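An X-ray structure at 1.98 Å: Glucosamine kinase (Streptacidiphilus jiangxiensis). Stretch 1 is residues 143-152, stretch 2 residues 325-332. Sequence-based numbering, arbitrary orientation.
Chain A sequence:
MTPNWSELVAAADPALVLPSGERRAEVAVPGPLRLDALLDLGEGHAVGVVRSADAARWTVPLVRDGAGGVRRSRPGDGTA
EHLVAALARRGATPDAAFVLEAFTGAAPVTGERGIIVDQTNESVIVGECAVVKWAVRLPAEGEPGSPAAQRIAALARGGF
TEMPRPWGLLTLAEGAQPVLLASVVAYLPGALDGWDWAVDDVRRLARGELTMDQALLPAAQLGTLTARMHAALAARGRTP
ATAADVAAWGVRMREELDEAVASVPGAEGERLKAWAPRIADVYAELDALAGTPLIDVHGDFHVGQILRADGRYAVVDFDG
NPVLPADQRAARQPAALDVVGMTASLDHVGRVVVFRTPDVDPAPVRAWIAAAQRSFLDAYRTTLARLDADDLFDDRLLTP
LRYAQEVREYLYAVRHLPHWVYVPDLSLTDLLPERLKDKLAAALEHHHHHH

Stretch 1 143-152: EPGSPAAQRI
Stretch 2, residues 325-332: PADQRAAR

Two segments distant in sequence meet over a small area, 336 Å² counting both sides. Ala 330, Pro 144 and Asp 327 have the largest covered areas, with Pro 147, Arg 151 and two waters adding to the contact. Residues 143-146 run extended, and Pro 147 (phi/psi -88/9) breaks the run at the N-cap position of a helix that starts at Ala 148 and continues past Ile 152. The facing segment has no regular helix or strand; its backbone curls, with a type I beta turn from Gln 328 to Ala 331 closed by Ala 331 N to Gln 328 O at 3.2 Å. Register is set by two CA pairs: Pro 144 CA to Asp 327 CA at 4.9 Å and Pro 147 CA to Ala 330 CA at 5.0 Å. Both stretches thus advance three residues between the two close points, in the same order.

Pro 144 and Pro 147 both point their CB toward the partner, while Ser 146 points away. The Pro 144 ring is C-gamma exo, with Pro 144 CD 4.1 Å from Asp 327 CB; Pro 144 O receives a CA-H...O contact from Asp 327 CA at 3.6 Å. Asp 327 holds chi1 at p (64°) and chi2 at -9°, so its carboxylate heads off from Pro 144 and leaves CB as its nearest side-chain atom. The Pro 147 ring is C-gamma endo, with Pro 147 CB 3.8 Å from Ala 330 CB and Pro 147 CG 3.7 Å from Arg 329 O. Ala 330 is the focus: Ala 330 CB, set sideways, also lies 3.7 Å from Gly 145 O and 4.5 Å from Pro 144 CB, so one small group touches three residues.

Gly 145 O and Ala 326 O, 4.4 Å apart, are both acceptors and cannot bond each other; water 1 donates to Gly 145 O (2.9 Å) and Ala 326 O (2.8 Å) and accepts from Ala 330 N (3.0 Å). Gly 145 sits at -126/-147.

The t rotamer of Ser 146 (171°) places OG where Ala 148 N, in the first turn of the following helix, donates to Ser 146 OG at 3.1 Å. Pro 147 O accepts from Arg 151 N at 2.9 Å, one turn on.

Arg 151 starts sideways, but chi1 m, chi2 m, chi3 t and chi4 -79° carry its guanidinium to the other stretch. Arg 151 NH2 gives Ala 330 O a weak hydrogen bond (3.1 Å, 130°) and donates to water 2 at 2.8 Å, which in turn donates to Ala 331 O at 2.8 Å. Both carbonyls lie at the guanidinium edge, near its plane. Arg 329 starts sideways, but its m, t, t chain leads its end off from stretch 1, and NE and NH2 hydrogen-bond just outside the stretches.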

ATOM      1  N   GLU A 143      -8.140 -12.318  13.654  1.00 50.28           N
ATOM      2  CA  GLU A 143      -6.792 -11.774  13.577  1.00 50.80           C
ATOM      3  C   GLU A 143      -6.701 -10.709  12.493  1.00 42.38           C
ATOM      4  O   GLU A 143      -7.341 -10.822  11.443  1.00 38.70           O
ATOM      5  CB  GLU A 143      -5.777 -12.883  13.278  1.00 61.96           C
ATOM      6  CG  GLU A 143      -5.598 -13.870  14.417  1.00 77.84           C
ATOM      7  CD  GLU A 143      -4.377 -14.750  14.236  1.00 90.19           C
ATOM      8  OE1 GLU A 143      -3.629 -14.536  13.257  1.00 93.03           O
ATOM      9  OE2 GLU A 143      -4.164 -15.653  15.074  1.00 96.31           O
ATOM     10  N   PRO A 144      -5.889  -9.667  12.699  1.00 40.36           N
ATOM     11  CA  PRO A 144      -5.857  -8.569  11.731  1.00 39.90           C
ATOM     12  C   PRO A 144      -5.281  -9.001  10.395  1.00 39.62           C
ATOM     13  O   PRO A 144      -4.333  -9.779  10.331  1.00 42.41           O
ATOM     14  CB  PRO A 144      -4.960  -7.512  12.402  1.00 38.84           C
ATOM     15  CG  PRO A 144      -4.786  -7.968  13.813  1.00 42.10           C
ATOM     16  CD  PRO A 144      -4.935  -9.446  13.805  1.00 43.64           C
ATOM     17  N   GLY A 145      -5.864  -8.457   9.334  1.00 36.77           N
ATOM     18  CA  GLY A 145      -5.321  -8.589   7.999  1.00 36.57           C
ATOM     19  C   GLY A 145      -5.139  -7.230   7.361  1.00 34.11           C
ATOM     20  O   GLY A 145      -4.850  -6.249   8.063  1.00 34.04           O
ATOM     21  N   SER A 146      -5.312  -7.145   6.059  1.00 28.59           N
ATOM     22  CA  SER A 146      -5.130  -5.898   5.353  1.00 28.29           C
ATOM     23  C   SER A 146      -6.082  -4.841   5.902  1.00 29.93           C
ATOM     24  O   SER A 146      -7.281  -5.121   6.079  1.00 30.01           O
ATOM     25  CB  SER A 146      -5.385  -6.074   3.851  1.00 26.87           C
ATOM     26  OG  SER A 146      -5.391  -4.814   3.262  1.00 28.54           O
ATOM     27  N   PRO A 147      -5.609  -3.625   6.168  1.00 30.12           N
ATOM     28  CA  PRO A 147      -6.523  -2.545   6.557  1.00 28.72           C
ATOM     29  C   PRO A 147      -7.102  -1.755   5.391  1.00 25.70           C
ATOM     30  O   PRO A 147      -7.713  -0.705   5.636  1.00 25.25           O
ATOM     31  CB  PRO A 147      -5.617  -1.651   7.400  1.00 27.36           C
ATOM     32  CG  PRO A 147      -4.295  -1.734   6.659  1.00 31.02           C
ATOM     33  CD  PRO A 147      -4.202  -3.190   6.209  1.00 31.15           C
ATOM     34  N   ALA A 148      -6.901  -2.204   4.152  1.00 27.14           N
ATOM     35  CA  ALA A 148      -7.262  -1.378   3.000  1.00 25.80           C
ATOM     36  C   ALA A 148      -8.717  -0.913   3.051  1.00 26.40           C
ATOM     37  O   ALA A 148      -9.029   0.210   2.656  1.00 29.10           O
ATOM     38  CB  ALA A 148      -6.985  -2.140   1.703  1.00 25.47           C
ATOM     39  N   ALA A 149      -9.626  -1.760   3.541  1.00 28.73           N
ATOM     40  CA  ALA A 149     -11.028  -1.360   3.613  1.00 29.45           C
ATOM     41  C   ALA A 149     -11.237  -0.219   4.609  1.00 31.43           C
ATOM     42  O   ALA A 149     -12.051   0.689   4.373  1.00 29.40           O
ATOM     43  CB  ALA A 149     -11.902  -2.548   4.018  1.00 32.69           C
ATOM     44  N   GLN A 150     -10.537  -0.260   5.736  1.00 31.36           N
ATOM     45  CA  GLN A 150     -10.667   0.812   6.722  1.00 34.33           C
ATOM     46  C   GLN A 150     -10.021   2.098   6.219  1.00 28.57           C
ATOM     47  O   GLN A 150     -10.519   3.192   6.484  1.00 28.11           O
ATOM     48  CB  GLN A 150     -10.051   0.391   8.053  1.00 43.07           C
ATOM     49  CG  GLN A 150     -10.853  -0.666   8.797  1.00 60.05           C
ATOM     50  CD  GLN A 150     -10.859  -2.011   8.094  1.00 72.84           C
ATOM     51  OE1 GLN A 150      -9.824  -2.483   7.623  1.00 75.60           O
ATOM     52  NE2 GLN A 150     -12.035  -2.634   8.012  1.00 78.24           N
ATOM     53  N   ARG A 151      -8.903   1.985   5.503  1.00 26.96           N
ATOM     54  CA  ARG A 151      -8.254   3.172   4.954  1.00 25.36           C
ATOM     55  C   ARG A 151      -9.122   3.835   3.891  1.00 26.65           C
ATOM     56  O   ARG A 151      -9.363   5.049   3.940  1.00 24.82           O
ATOM     57  CB  ARG A 151      -6.891   2.799   4.363  1.00 23.03           C
ATOM     58  CG  ARG A 151      -5.922   2.189   5.381  1.00 26.35           C
ATOM     59  CD  ARG A 151      -5.438   3.167   6.417  1.00 26.85           C
ATOM     60  NE  ARG A 151      -4.624   2.483   7.426  1.00 29.36           N
ATOM     61  CZ  ARG A 151      -5.114   1.755   8.431  1.00 28.59           C
ATOM     62  NH1 ARG A 151      -6.412   1.621   8.598  1.00 26.40           N
ATOM     63  NH2 ARG A 151      -4.300   1.160   9.271  1.00 32.40           N
ATOM     64  N   ILE A 152      -9.604   3.052   2.919  1.00 25.93           N
ATOM     65  CA  ILE A 152     -10.385   3.620   1.827  1.00 25.35           C
ATOM     66  C   ILE A 152     -11.665   4.252   2.351  1.00 24.70           C
ATOM     67  O   ILE A 152     -12.030   5.369   1.966  1.00 25.64           O
ATOM     68  CB  ILE A 152     -10.671   2.542   0.758  1.00 27.76           C
ATOM     69  CG1 ILE A 152      -9.362   2.143   0.064  1.00 29.99           C
ATOM     70  CG2 ILE A 152     -11.663   3.082  -0.272  1.00 28.75           C
ATOM     71  CD1 ILE A 152      -9.448   0.899  -0.803  1.00 31.65           C
ATOM     72  N   PRO A 325       5.108  -8.322   9.629  1.00 40.24           N
ATOM     73  CA  PRO A 325       4.202  -9.471   9.675  1.00 43.43           C
ATOM     74  C   PRO A 325       2.802  -9.053   9.254  1.00 43.80           C
ATOM     75  O   PRO A 325       2.375  -7.924   9.497  1.00 44.96           O
ATOM     76  CB  PRO A 325       4.244  -9.909  11.144  1.00 42.41           C
ATOM     77  CG  PRO A 325       5.543  -9.398  11.651  1.00 40.96           C
ATOM     78  CD  PRO A 325       5.814  -8.124  10.905  1.00 36.43           C
ATOM     79  N   ALA A 326       2.085  -9.989   8.627  1.00 44.72           N
ATOM     80  CA  ALA A 326       0.771  -9.679   8.071  1.00 42.15           C
ATOM     81  C   ALA A 326      -0.169  -9.132   9.139  1.00 39.40           C
ATOM     82  O   ALA A 326      -0.987  -8.251   8.861  1.00 40.54           O
ATOM     83  CB  ALA A 326       0.170 -10.924   7.421  1.00 44.45           C
ATOM     84  N   ASP A 327      -0.055  -9.624  10.367  1.00 39.81           N
ATOM     85  CA  ASP A 327      -0.971  -9.213  11.423  1.00 38.84           C
ATOM     86  C   ASP A 327      -0.554  -7.906  12.089  1.00 34.97           C
ATOM     87  O   ASP A 327      -1.234  -7.470  13.023  1.00 36.81           O
ATOM     88  CB  ASP A 327      -1.107 -10.323  12.467  1.00 46.03           C
ATOM     89  CG  ASP A 327       0.196 -10.615  13.187  1.00 50.60           C
ATOM     90  OD1 ASP A 327       1.245 -10.089  12.775  1.00 52.99           O
ATOM     91  OD2 ASP A 327       0.160 -11.366  14.180  1.00 55.44           O
ATOM     92  N   GLN A 328       0.514  -7.265  11.622  1.00 32.94           N
ATOM     93  CA  GLN A 328       0.912  -5.943  12.100  1.00 38.86           C
ATOM     94  C   GLN A 328       0.676  -4.835  11.067  1.00 37.11           C
ATOM     95  O   GLN A 328       0.895  -3.659  11.369  1.00 35.27           O
ATOM     96  CB  GLN A 328       2.391  -5.952  12.501  1.00 45.37           C
ATOM     97  CG  GLN A 328       2.731  -6.962  13.603  1.00 59.02           C
ATOM     98  CD  GLN A 328       2.057  -6.624  14.920  1.00 70.15           C
ATOM     99  OE1 GLN A 328       1.557  -5.511  15.112  1.00 72.19           O
ATOM    100  NE2 GLN A 328       2.039  -7.582  15.836  1.00 76.43           N
ATOM    101  N   ARG A 329       0.234  -5.178   9.857  1.00 36.11           N
ATOM    102  CA  ARG A 329       0.124  -4.166   8.812  1.00 35.78           C
ATOM    103  C   ARG A 329      -1.041  -3.211   9.041  1.00 32.86           C
ATOM    104  O   ARG A 329      -1.067  -2.138   8.445  1.00 33.50           O
ATOM    105  CB  ARG A 329       0.002  -4.850   7.448  1.00 39.80           C
ATOM    106  CG  ARG A 329       1.294  -5.534   7.027  1.00 43.81           C
ATOM    107  CD  ARG A 329       1.119  -6.407   5.810  1.00 50.45           C
ATOM    108  NE  ARG A 329       2.229  -7.341   5.675  1.00 60.36           N
ATOM    109  CZ  ARG A 329       2.214  -8.418   4.897  1.00 70.65           C
ATOM    110  NH1 ARG A 329       1.143  -8.702   4.170  1.00 73.10           N
ATOM    111  NH2 ARG A 329       3.274  -9.210   4.852  1.00 75.22           N
ATOM    112  N   ALA A 330      -1.995  -3.570   9.876  1.00 30.02           N
ATOM    113  CA  ALA A 330      -3.102  -2.680  10.187  1.00 32.62           C
ATOM    114  C   ALA A 330      -2.798  -1.728  11.341  1.00 35.23           C
ATOM    115  O   ALA A 330      -3.568  -0.790  11.575  1.00 31.76           O
ATOM    116  CB  ALA A 330      -4.353  -3.493  10.522  1.00 31.88           C
ATOM    117  N   ALA A 331      -1.702  -1.943  12.060  1.00 33.98           N
ATOM    118  CA  ALA A 331      -1.426  -1.147  13.244  1.00 33.92           C
ATOM    119  C   ALA A 331      -1.179   0.313  12.878  1.00 31.31           C
ATOM    120  O   ALA A 331      -0.689   0.642  11.787  1.00 31.32           O
ATOM    121  CB  ALA A 331      -0.213  -1.714  13.984  1.00 31.78           C
ATOM    122  N   ARG A 332      -1.520   1.195  13.812  1.00 30.47           N
ATOM    123  CA  ARG A 332      -1.242   2.612  13.653  1.00 28.41           C
ATOM    124  C   ARG A 332       0.249   2.889  13.772  1.00 32.34           C
ATOM    125  O   ARG A 332       0.975   2.197  14.490  1.00 33.41           O
ATOM    126  CB  ARG A 332      -2.013   3.414  14.688  1.00 29.09           C
ATOM    127  CG  ARG A 332      -3.503   3.311  14.525  1.00 33.57           C
ATOM    128  CD  ARG A 332      -4.239   4.113  15.581  1.00 38.02           C
ATOM    129  NE  ARG A 332      -5.625   4.387  15.180  1.00 40.33           N
ATOM    130  CZ  ARG A 332      -6.554   4.886  15.992  1.00 39.37           C
ATOM    131  NH1 ARG A 332      -6.262   5.169  17.241  1.00 35.61           N
ATOM    132  NH2 ARG A 332      -7.775   5.097  15.538  1.00 43.39           N
TER
HETATM  133  O   HOH W   1      -2.747  -6.450  10.063  1.00 34.32           O
HETATM  134  O   HOH W   2      -1.650   2.093   9.644  1.00 30.83           O